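Long-range contacts in aminofutalosine deaminase (Helicobacter pylori, PDB 7LKK), which deaminates aminofutalosine in the menaquinone pathway, as an iron-bound member of the metallo-dependent amidohydrolases: residues Q16-S22 / D36-D42; F159-S165 / S198-M203; V274-F278 / N303-K309. All coordinates share one frame; numbering follows the deposited sequence.

Contact 1 (Q16-S22 / D36-D42)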
loop_
_atom_site.group_PDB
_atom_site.type_symbol
_atom_site.label_atom_id
_atom_site.label_comp_id
_atom_site.label_asym_id
_atom_site.label_seq_id
_atom_site.Cartn_x
_atom_site.Cartn_y
_atom_site.Cartn_z
ATOM N N GLN A 16 -36.727 13.867 8.845
ATOM C CA GLN A 16 -35.483 13.916 9.597
ATOM C C GLN A 16 -35.278 12.626 10.382
ATOM O O GLN A 16 -36.235 11.950 10.768
ATOM C CB GLN A 16 -35.476 15.113 10.551
ATOM C CG GLN A 16 -35.379 16.463 9.860
ATOM C CD GLN A 16 -35.409 17.619 10.839
ATOM O OE1 GLN A 16 -35.488 17.418 12.051
ATOM N NE2 GLN A 16 -35.348 18.840 10.319
ATOM N N GLU A 17 -34.010 12.284 10.601
ATOM C CA GLU A 17 -33.652 11.128 11.408
ATOM C C GLU A 17 -32.352 11.431 12.138
ATOM O O GLU A 17 -31.694 12.444 11.888
ATOM C CB GLU A 17 -33.525 9.856 10.559
ATOM C CG GLU A 17 -32.576 9.983 9.385
ATOM C CD GLU A 17 -32.454 8.697 8.586
ATOM O OE1 GLU A 17 -32.418 7.610 9.201
ATOM O OE2 GLU A 17 -32.398 8.775 7.342
ATOM N N ILE A 18 -31.990 10.539 13.056
ATOM C CA ILE A 18 -30.784 10.667 13.863
ATOM C C ILE A 18 -29.948 9.411 13.675
ATOM O O ILE A 18 -30.479 8.296 13.718
ATOM C CB ILE A 18 -31.114 10.878 15.355
ATOM C CG1 ILE A 18 -32.108 12.026 15.535
ATOM C CG2 ILE A 18 -29.846 11.139 16.159
ATOM C CD1 ILE A 18 -32.531 12.248 16.977
ATOM N N ILE A 19 -28.648 9.590 13.454
ATOM C CA ILE A 19 -27.696 8.486 13.456
ATOM C C ILE A 19 -26.512 8.873 14.327
ATOM O O ILE A 19 -26.053 10.021 14.301
ATOM C CB ILE A 19 -27.224 8.095 12.037
ATOM C CG1 ILE A 19 -26.597 9.286 11.311
ATOM C CG2 ILE A 19 -28.371 7.496 11.231
ATOM C CD1 ILE A 19 -25.904 8.906 10.015
ATOM N N GLY A 20 -26.024 7.912 15.115
ATOM C CA GLY A 20 -24.882 8.141 15.965
ATOM C C GLY A 20 -23.925 6.954 15.911
ATOM O O GLY A 20 -24.278 5.876 15.435
ATOM N N ALA A 21 -22.716 7.192 16.401
ATOM C CA ALA A 21 -21.697 6.154 16.424
ATOM C C ALA A 21 -20.753 6.416 17.586
ATOM O O ALA A 21 -20.705 7.521 18.134
ATOM C CB ALA A 21 -20.925 6.091 15.098
ATOM N N SER A 22 -19.993 5.378 17.951
ATOM C CA SER A 22 -19.043 5.503 19.052
ATOM C C SER A 22 -18.003 6.577 18.772
ATOM O O SER A 22 -17.511 7.224 19.703
ATOM C CB SER A 22 -18.354 4.161 19.308
ATOM O OG SER A 22 -19.301 3.139 19.561
ATOM N N ASP A 36 -19.445 9.029 20.996
ATOM C CA ASP A 36 -20.876 8.842 21.240
ATOM C C ASP A 36 -21.694 10.044 20.775
ATOM O O ASP A 36 -22.635 10.478 21.443
ATOM C CB ASP A 36 -21.145 8.542 22.715
ATOM C CG ASP A 36 -20.534 7.231 23.164
ATOM O OD1 ASP A 36 -20.419 6.312 22.328
ATOM O OD2 ASP A 36 -20.172 7.119 24.353
ATOM N N TYR A 37 -21.337 10.589 19.618
ATOM C CA TYR A 37 -22.042 11.735 19.063
ATOM C C TYR A 37 -23.009 11.291 17.973
ATOM O O TYR A 37 -22.921 10.182 17.438
ATOM C CB TYR A 37 -21.058 12.768 18.507
ATOM C CG TYR A 37 -20.933 14.007 19.363
ATOM C CD1 TYR A 37 -20.455 13.928 20.665
ATOM C CD2 TYR A 37 -21.293 15.255 18.873
ATOM C CE1 TYR A 37 -20.337 15.055 21.454
ATOM C CE2 TYR A 37 -21.178 16.391 19.657
ATOM C CZ TYR A 37 -20.701 16.282 20.947
ATOM O OH TYR A 37 -20.583 17.406 21.733
ATOM N N GLY A 38 -23.935 12.191 17.636
ATOM C CA GLY A 38 -24.979 11.884 16.687
ATOM C C GLY A 38 -25.258 13.080 15.790
ATOM O O GLY A 38 -24.790 14.190 16.044
ATOM N N VAL A 39 -26.015 12.817 14.729
ATOM C CA VAL A 39 -26.328 13.825 13.720
ATOM C C VAL A 39 -27.807 13.724 13.369
ATOM O O VAL A 39 -28.305 12.635 13.068
ATOM C CB VAL A 39 -25.472 13.655 12.449
ATOM C CG1 VAL A 39 -25.922 14.632 11.372
ATOM C CG2 VAL A 39 -23.994 13.847 12.763
ATOM N N VAL A 40 -28.508 14.855 13.417
ATOM C CA VAL A 40 -29.863 14.968 12.888
ATOM C C VAL A 40 -29.762 15.514 11.475
ATOM O O VAL A 40 -29.056 16.502 11.233
ATOM C CB VAL A 40 -30.740 15.880 13.764
ATOM C CG1 VAL A 40 -32.157 15.939 13.212
ATOM C CG2 VAL A 40 -30.750 15.393 15.198
ATOM N N PHE A 41 -30.459 14.880 10.537
ATOM C CA PHE A 41 -30.349 15.294 9.148
ATOM C C PHE A 41 -31.616 14.941 8.387
ATOM O O PHE A 41 -32.263 13.925 8.658
ATOM C CB PHE A 41 -29.134 14.648 8.464
ATOM C CG PHE A 41 -29.208 13.145 8.374
ATOM C CD1 PHE A 41 -28.854 12.351 9.454
ATOM C CD2 PHE A 41 -29.615 12.526 7.203
ATOM C CE1 PHE A 41 -28.917 10.971 9.370
ATOM C CE2 PHE A 41 -29.679 11.145 7.111
ATOM C CZ PHE A 41 -29.326 10.368 8.196
ATOM N N ASP A 42 -31.967 15.806 7.435
ATOM C CA ASP A 42 -32.906 15.452 6.380
ATOM C C ASP A 42 -32.097 15.324 5.095
ATOM O O ASP A 42 -31.299 14.392 4.960
ATOM C CB ASP A 42 -34.023 16.493 6.249
ATOM C CG ASP A 42 -33.536 17.912 6.488
ATOM O OD1 ASP A 42 -32.451 18.267 5.985
ATOM O OD2 ASP A 42 -34.244 18.675 7.180
HETATM O O HOH W 1 -19.815 3.554 22.373
#

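Contact 2 (F159-S165 / S198-M203)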
loop_
_atom_site.group_PDB
_atom_site.type_symbol
_atom_site.label_atom_id
_atom_site.label_comp_id
_atom_site.label_asym_id
_atom_site.label_seq_id
_atom_site.Cartn_x
_atom_site.Cartn_y
_atom_site.Cartn_z
ATOM N N PHE A 159 -9.695 18.783 -22.475
ATOM C CA PHE A 159 -9.287 19.111 -23.832
ATOM C C PHE A 159 -7.881 18.595 -24.104
ATOM O O PHE A 159 -6.977 18.758 -23.278
ATOM C CB PHE A 159 -9.351 20.621 -24.064
ATOM C CG PHE A 159 -8.949 21.029 -25.447
ATOM C CD1 PHE A 159 -9.857 20.966 -26.488
ATOM C CD2 PHE A 159 -7.660 21.460 -25.711
ATOM C CE1 PHE A 159 -9.492 21.331 -27.766
ATOM C CE2 PHE A 159 -7.287 21.824 -26.987
ATOM C CZ PHE A 159 -8.205 21.759 -28.014
ATOM N N LEU A 160 -7.704 17.974 -25.268
ATOM C CA LEU A 160 -6.410 17.532 -25.768
ATOM C C LEU A 160 -6.168 18.165 -27.131
ATOM O O LEU A 160 -7.076 18.209 -27.965
ATOM C CB LEU A 160 -6.346 16.000 -25.896
ATOM C CG LEU A 160 -6.083 15.101 -24.684
ATOM C CD1 LEU A 160 -4.628 15.207 -24.259
ATOM C CD2 LEU A 160 -7.014 15.392 -23.519
ATOM N N GLY A 161 -4.952 18.656 -27.360
ATOM C CA GLY A 161 -4.629 19.221 -28.659
ATOM C C GLY A 161 -3.414 20.125 -28.685
ATOM O O GLY A 161 -3.449 21.237 -28.151
ATOM N N SER A 162 -2.335 19.668 -29.320
ATOM C CA SER A 162 -1.078 20.405 -29.357
ATOM C C SER A 162 -0.906 21.240 -30.620
ATOM O O SER A 162 0.126 21.900 -30.773
ATOM C CB SER A 162 0.100 19.437 -29.217
ATOM O OG SER A 162 -0.160 18.224 -29.902
ATOM N N SER A 163 -1.884 21.234 -31.520
ATOM C CA SER A 163 -1.839 22.040 -32.734
ATOM C C SER A 163 -3.157 22.783 -32.873
ATOM O O SER A 163 -4.226 22.163 -32.851
ATOM C CB SER A 163 -1.570 21.171 -33.968
ATOM O OG SER A 163 -2.730 20.461 -34.359
ATOM N N TYR A 164 -3.077 24.105 -33.011
ATOM C CA TYR A 164 -4.275 24.937 -32.999
ATOM C C TYR A 164 -5.190 24.608 -34.174
ATOM O O TYR A 164 -4.743 24.501 -35.319
ATOM C CB TYR A 164 -3.893 26.416 -33.033
ATOM C CG TYR A 164 -5.083 27.344 -32.923
ATOM C CD1 TYR A 164 -5.758 27.781 -34.056
ATOM C CD2 TYR A 164 -5.537 27.775 -31.686
ATOM C CE1 TYR A 164 -6.848 28.622 -33.958
ATOM C CE2 TYR A 164 -6.626 28.618 -31.578
ATOM C CZ TYR A 164 -7.277 29.039 -32.718
ATOM O OH TYR A 164 -8.363 29.877 -32.617
ATOM N N SER A 165 -6.479 24.456 -33.879
ATOM C CA SER A 165 -7.491 24.215 -34.901
ATOM C C SER A 165 -8.802 24.817 -34.423
ATOM O O SER A 165 -9.341 24.386 -33.399
ATOM C CB SER A 165 -7.652 22.717 -35.178
ATOM O OG SER A 165 -8.920 22.434 -35.741
ATOM N N SER A 198 0.624 18.812 -23.923
ATOM C CA SER A 198 -0.388 18.267 -24.814
ATOM C C SER A 198 -1.411 19.281 -25.305
ATOM O O SER A 198 -2.224 18.931 -26.168
ATOM C CB SER A 198 -1.135 17.112 -24.128
ATOM O OG SER A 198 -1.808 17.566 -22.968
ATOM N N VAL A 199 -1.411 20.510 -24.791
ATOM C CA VAL A 199 -2.397 21.516 -25.174
ATOM C C VAL A 199 -1.668 22.772 -25.628
ATOM O O VAL A 199 -0.917 23.374 -24.851
ATOM C CB VAL A 199 -3.373 21.845 -24.032
ATOM C CG1 VAL A 199 -4.328 22.943 -24.467
ATOM C CG2 VAL A 199 -4.148 20.604 -23.623
ATOM N N GLN A 200 -1.881 23.159 -26.884
ATOM C CA GLN A 200 -1.320 24.399 -27.401
ATOM C C GLN A 200 -1.884 25.591 -26.630
ATOM O O GLN A 200 -3.018 25.564 -26.145
ATOM C CB GLN A 200 -1.618 24.522 -28.898
ATOM C CG GLN A 200 -0.873 25.640 -29.606
ATOM C CD GLN A 200 -1.659 26.931 -29.616
ATOM O OE1 GLN A 200 -2.885 26.923 -29.509
ATOM N NE2 GLN A 200 -0.958 28.053 -29.728
ATOM N N LYS A 201 -1.068 26.642 -26.510
ATOM C CA LYS A 201 -1.370 27.727 -25.578
ATOM C C LYS A 201 -2.696 28.405 -25.906
ATOM O O LYS A 201 -3.537 28.612 -25.023
ATOM C CB LYS A 201 -0.232 28.749 -25.578
ATOM C CG LYS A 201 -0.422 29.889 -24.582
ATOM C CD LYS A 201 0.858 30.693 -24.416
ATOM C CE LYS A 201 0.789 31.610 -23.200
ATOM N NZ LYS A 201 -0.567 32.189 -23.008
ATOM N N ASP A 202 -2.903 28.770 -27.173
ATOM C CA ASP A 202 -4.124 29.487 -27.522
ATOM C C ASP A 202 -5.354 28.593 -27.424
ATOM O O ASP A 202 -6.458 29.086 -27.171
ATOM C CB ASP A 202 -3.990 30.082 -28.922
ATOM C CG ASP A 202 -2.872 31.101 -29.002
ATOM O OD1 ASP A 202 -3.088 32.255 -28.577
ATOM O OD2 ASP A 202 -1.770 30.737 -29.462
ATOM N N MET A 203 -5.183 27.281 -27.594
ATOM C CA MET A 203 -6.282 26.358 -27.329
ATOM C C MET A 203 -6.625 26.332 -25.845
ATOM O O MET A 203 -7.804 26.315 -25.474
ATOM C CB MET A 203 -5.924 24.957 -27.827
ATOM C CG MET A 203 -5.500 24.917 -29.287
ATOM S SD MET A 203 -6.913 24.829 -30.399
ATOM C CE MET A 203 -6.904 23.098 -30.843
HETATM O O HOH W 2 -1.590 16.642 -27.691
#

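Contact 3 (V274-F278 / N303-K309). With MCF ((8R)-3-(5-S-methyl-5-thio-beta-D-ribofuranosyl)-3,6,7,8-tetrahydroimidazo[4,5-d][1,3]diazepin-8-ol), chain J; EDO (1,2-ethanediol), chain I.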
loop_
_atom_site.group_PDB
_atom_site.type_symbol
_atom_site.label_atom_id
_atom_site.label_comp_id
_atom_site.label_asym_id
_atom_site.label_seq_id
_atom_site.Cartn_x
_atom_site.Cartn_y
_atom_site.Cartn_z
ATOM N N VAL A 274 -3.165 18.861 -10.521
ATOM C CA VAL A 274 -3.006 17.455 -10.167
ATOM C C VAL A 274 -1.540 17.058 -10.280
ATOM O O VAL A 274 -0.837 17.493 -11.204
ATOM C CB VAL A 274 -3.893 16.564 -11.058
ATOM C CG1 VAL A 274 -3.830 15.113 -10.606
ATOM C CG2 VAL A 274 -5.329 17.069 -11.048
ATOM N N HIS A 275 -1.086 16.231 -9.328
ATOM C CA HIS A 275 0.243 15.616 -9.267
ATOM C C HIS A 275 1.280 16.573 -8.682
ATOM O O HIS A 275 1.494 16.576 -7.466
ATOM C CB HIS A 275 0.666 15.096 -10.646
ATOM C CG HIS A 275 -0.295 14.107 -11.230
ATOM N ND1 HIS A 275 -0.669 12.957 -10.570
ATOM C CD2 HIS A 275 -0.976 14.107 -12.401
ATOM C CE1 HIS A 275 -1.529 12.284 -11.313
ATOM N NE2 HIS A 275 -1.733 12.959 -12.429
ATOM N N ASN A 276 1.944 17.367 -9.525
ATOM C CA ASN A 276 2.807 18.481 -9.123
ATOM C C ASN A 276 4.116 18.073 -8.453
ATOM O O ASN A 276 4.789 18.941 -7.880
ATOM C CB ASN A 276 2.091 19.460 -8.178
ATOM C CG ASN A 276 0.667 19.760 -8.601
ATOM O OD1 ASN A 276 0.432 20.540 -9.523
ATOM N ND2 ASN A 276 -0.296 19.156 -7.908
ATOM N N GLN A 277 4.516 16.797 -8.502
ATOM C CA GLN A 277 5.685 16.381 -7.725
ATOM C C GLN A 277 6.974 17.041 -8.197
ATOM O O GLN A 277 7.930 17.128 -7.417
ATOM C CB GLN A 277 5.876 14.864 -7.768
ATOM C CG GLN A 277 4.613 14.052 -7.632
ATOM C CD GLN A 277 4.044 13.685 -8.976
ATOM O OE1 GLN A 277 3.368 14.490 -9.613
ATOM N NE2 GLN A 277 4.337 12.473 -9.432
ATOM N N PHE A 278 7.033 17.492 -9.448
ATOM C CA PHE A 278 8.224 18.136 -9.983
ATOM C C PHE A 278 8.085 19.650 -10.058
ATOM O O PHE A 278 8.888 20.307 -10.730
ATOM C CB PHE A 278 8.567 17.549 -11.353
ATOM C CG PHE A 278 9.031 16.123 -11.287
ATOM C CD1 PHE A 278 10.381 15.822 -11.213
ATOM C CD2 PHE A 278 8.117 15.085 -11.266
ATOM C CE1 PHE A 278 10.810 14.510 -11.136
ATOM C CE2 PHE A 278 8.538 13.772 -11.188
ATOM C CZ PHE A 278 9.888 13.483 -11.128
ATOM N N ASN A 303 1.483 8.225 -8.993
ATOM C CA ASN A 303 2.810 8.834 -8.981
ATOM C C ASN A 303 3.902 7.778 -8.860
ATOM O O ASN A 303 4.968 7.904 -9.475
ATOM C CB ASN A 303 2.924 9.834 -7.832
ATOM C CG ASN A 303 2.061 11.065 -8.029
ATOM O OD1 ASN A 303 1.529 11.310 -9.114
ATOM N ND2 ASN A 303 1.920 11.852 -6.970
ATOM N N ARG A 304 3.665 6.741 -8.053
ATOM C CA ARG A 304 4.660 5.683 -7.893
ATOM C C ARG A 304 4.801 4.854 -9.163
ATOM O O ARG A 304 5.907 4.423 -9.509
ATOM C CB ARG A 304 4.292 4.783 -6.715
ATOM C CG ARG A 304 5.356 3.745 -6.369
ATOM C CD ARG A 304 6.649 4.414 -5.937
ATOM N NE ARG A 304 7.736 3.459 -5.740
ATOM C CZ ARG A 304 8.757 3.305 -6.576
ATOM N NH1 ARG A 304 8.834 4.043 -7.676
ATOM N NH2 ARG A 304 9.703 2.414 -6.313
ATOM N N LEU A 305 3.693 4.610 -9.863
ATOM C CA LEU A 305 3.738 3.759 -11.047
ATOM C C LEU A 305 4.326 4.477 -12.254
ATOM O O LEU A 305 4.890 3.824 -13.140
ATOM C CB LEU A 305 2.339 3.249 -11.388
ATOM C CG LEU A 305 1.660 2.307 -10.395
ATOM C CD1 LEU A 305 0.334 1.823 -10.965
ATOM C CD2 LEU A 305 2.564 1.132 -10.051
ATOM N N LEU A 306 4.206 5.803 -12.314
ATOM C CA LEU A 306 4.656 6.539 -13.489
ATOM C C LEU A 306 6.052 7.105 -13.258
ATOM O O LEU A 306 7.049 6.411 -13.476
ATOM C CB LEU A 306 3.666 7.656 -13.837
ATOM C CG LEU A 306 2.561 7.313 -14.843
ATOM C CD1 LEU A 306 1.862 6.007 -14.485
ATOM C CD2 LEU A 306 1.552 8.450 -14.956
ATOM N N SER A 307 6.136 8.352 -12.790
ATOM C CA SER A 307 7.441 8.967 -12.571
ATOM C C SER A 307 8.217 8.268 -11.462
ATOM O O SER A 307 9.454 8.271 -11.474
ATOM C CB SER A 307 7.277 10.446 -12.233
ATOM O OG SER A 307 6.907 10.610 -10.878
ATOM N N GLY A 308 7.520 7.674 -10.498
ATOM C CA GLY A 308 8.166 7.064 -9.358
ATOM C C GLY A 308 8.536 8.016 -8.242
ATOM O O GLY A 308 9.181 7.588 -7.278
ATOM N N LYS A 309 8.167 9.291 -8.342
ATOM C CA LYS A 309 8.480 10.288 -7.324
ATOM C C LYS A 309 7.195 10.734 -6.641
ATOM O O LYS A 309 6.200 11.024 -7.312
ATOM C CB LYS A 309 9.201 11.495 -7.930
ATOM C CG LYS A 309 9.271 12.699 -6.996
ATOM C CD LYS A 309 9.755 13.947 -7.714
ATOM C CE LYS A 309 10.303 14.981 -6.740
ATOM N NZ LYS A 309 10.083 14.597 -5.314
HETATM O O8 MCF J . -3.590 11.737 -14.766
HETATM C C8 MCF J . -3.211 10.446 -15.171
HETATM C C7 MCF J . -1.743 10.364 -15.575
HETATM N N6 MCF J . -1.299 11.609 -16.153
HETATM C C5 MCF J . -2.078 12.222 -17.205
HETATM N N4 MCF J . -3.325 11.709 -17.760
HETATM C C10 MCF J . -4.144 10.496 -17.513
HETATM C C9 MCF J . -4.125 9.878 -16.277
HETATM N N1 MCF J . -4.944 8.838 -16.337
HETATM C C2 MCF J . -5.497 8.778 -17.547
HETATM N N3 MCF J . -5.011 9.800 -18.258
HETATM C C1S MCF J . -5.394 10.052 -19.682
HETATM C C2S MCF J . -5.657 11.541 -20.006
HETATM O O2S MCF J . -6.937 11.885 -19.683
HETATM O O4S MCF J . -4.427 9.733 -20.457
HETATM C C4S MCF J . -4.604 10.636 -21.790
HETATM C C3S MCF J . -5.457 11.581 -21.516
HETATM O O3S MCF J . -6.764 11.291 -22.210
HETATM C C5S MCF J . -3.261 11.229 -22.178
HETATM S S5S MCF J . -3.191 11.452 -23.979
HETATM C C6S MCF J . -1.887 12.650 -24.381
HETATM C C1 EDO I . 12.550 7.673 -9.938
HETATM O O1 EDO I . 11.871 6.470 -10.318
HETATM C C2 EDO I . 13.983 7.356 -9.521
HETATM O O2 EDO I . 14.780 7.080 -10.679
HETATM O O HOH W 3 0.799 14.118 -6.421
HETATM O O HOH W 4 4.082 10.614 -12.053
#

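Contact 1 (Q16-S22 / D36-D42)
Glu17 and Phe41 face each other as a hydrogen-bonded pair of an antiparallel beta ladder, the two central strands of the small four-stranded sheet that stands apart from the amidohydrolase barrel. Phe41 N reaches Glu17 O at 3.0 Å; Ile19 and Val39 repeat the paired bonds, with Val39 N to Ile19 O at 2.8 Å. Phe41 carries much of the side-chain contact. With chi1 at 64°, CG is turned back over its own backbone, which brings the ring across to the neighbouring strand. CD1 then lies near Glu17 O, CE1 meets Ile19 CG1 at 3.5 Å, and CZ and CE2 run beneath the extended Glu17 chain. Glu17 CG makes a CH-pi contact, 3.9 Å from the Phe41 ring centroid, and its carboxylate is tilted 22° from the ring plane. Phe416 adds an edge-to-face ring contact. Ile18 CG1 and Val40 CG2 pack at 3.6 Å among the side chains that meet helix 51-57. Gly20 and Gly38 bring the backbones close, CA to CA 3.8 Å. Where the chain turns, a water donates to Asp36 OD1 at 2.8 Å and also bonds Ser22 OG, which is held by Asn68 N.

Contact 2 (F159-S165 / S198-M203)
The loop that carries Leu160, a residue of the inhibitor pocket, is tied here to the start of helix 201-213. Gly161 makes the backbone bridge: its N donates to Ser198 O at 3.0 Å, and its O accepts from Gln200 N at 2.8 Å. A water donates to both Ser198 O and Ser162 OG, whose other partner is Glu249. Met203 fills the angle between two aromatic rings. Bent at chi2 and chi3, its chain sets CE at the edge of the Phe159 ring, 3.4 Å from CZ and in the ring plane, while SD meets Tyr164 obliquely, 4.2 Å from the ring centroid, a Met-aromatic contact. Ser165 N also gives SD a weak hydrogen bond. Gln200 is the N-cap: OE1 accepts from Met203 N at 3.0 Å, and NE2 holds Asp202 OD2 at 2.8 Å on its anti side. The same OE1 approaches the edge of Tyr164, whose ring stands nearly perpendicular to the amide (88°). Val199 CG1 touches another part of the Phe159 edge. Phe159, ending strand 152-159, pairs by backbone with strand 187-193, and its ring meets Phe172 of helix 166-180 edge-to-face; Leu169 of that helix packs on Tyr164 and Met203.

Contact 3 (V274-F278 / N303-K309)
His275 NE2 donates to O8 of the bound coformycin analogue at 3.2 Å, nearly straight (171°), with the hydroxyl at the edge of the imidazole and in its plane. The other ring nitrogen, ND1, gives Asn303 OD1, which lies oblique to the ring, a weak, bent bond of 3.1 Å, while Val274 CG1 lies over one face. The Asn303 amide stacks on that of Gln277, 13° from parallel, with Gln277 NE2 3.0 Å from Asn303 CG. The bend of Gln277 at chi2 (94°) turns this NE2 toward Lys309 O, which it meets at 3.2 Å nearly in line with the carbonyl. A water, accepting from Gln277 NE2 and Ser307 N, bridges the two segments again, and another joins His275 O to Asn303 ND2. Farther out, Lys309 CD lies over a face of Phe278, 3.6 Å from the ring centroid, and Ser307 OG sits at the ring edge. Ser307 OG also accepts from Lys309 N at 3.1 Å, an ST turn. Outside the segments, His275 packs against His221 and Asp328, both ligands of the iron. The straight NE2 bond to O8 is consistent with His275 orienting the hydroxyl thought to mimic the oxygen added in the deamination transition state.

How the contacts relate
Contacts 2 and 3 belong to the catalytic barrel and reach the inhibitor from different places, the loop after strand 152-159 and the end of strand 269-275 with the loop after helix 300-305: Leu160 of contact 2 comes within about 4 Å of it by its side chain, whereas His275 and Leu306 of contact 3 line the pocket near the iron, the His275 side chain lying about 4 Å from the metal. Their centres are 23 Å apart and their nearest atoms about 11 Å; they do not touch, but both reach the same inhibitor. Contact 1 stands apart in the small sheet, its centre 40 Å from that of contact 3 and 50 Å from that of contact 2, across the chain's centre.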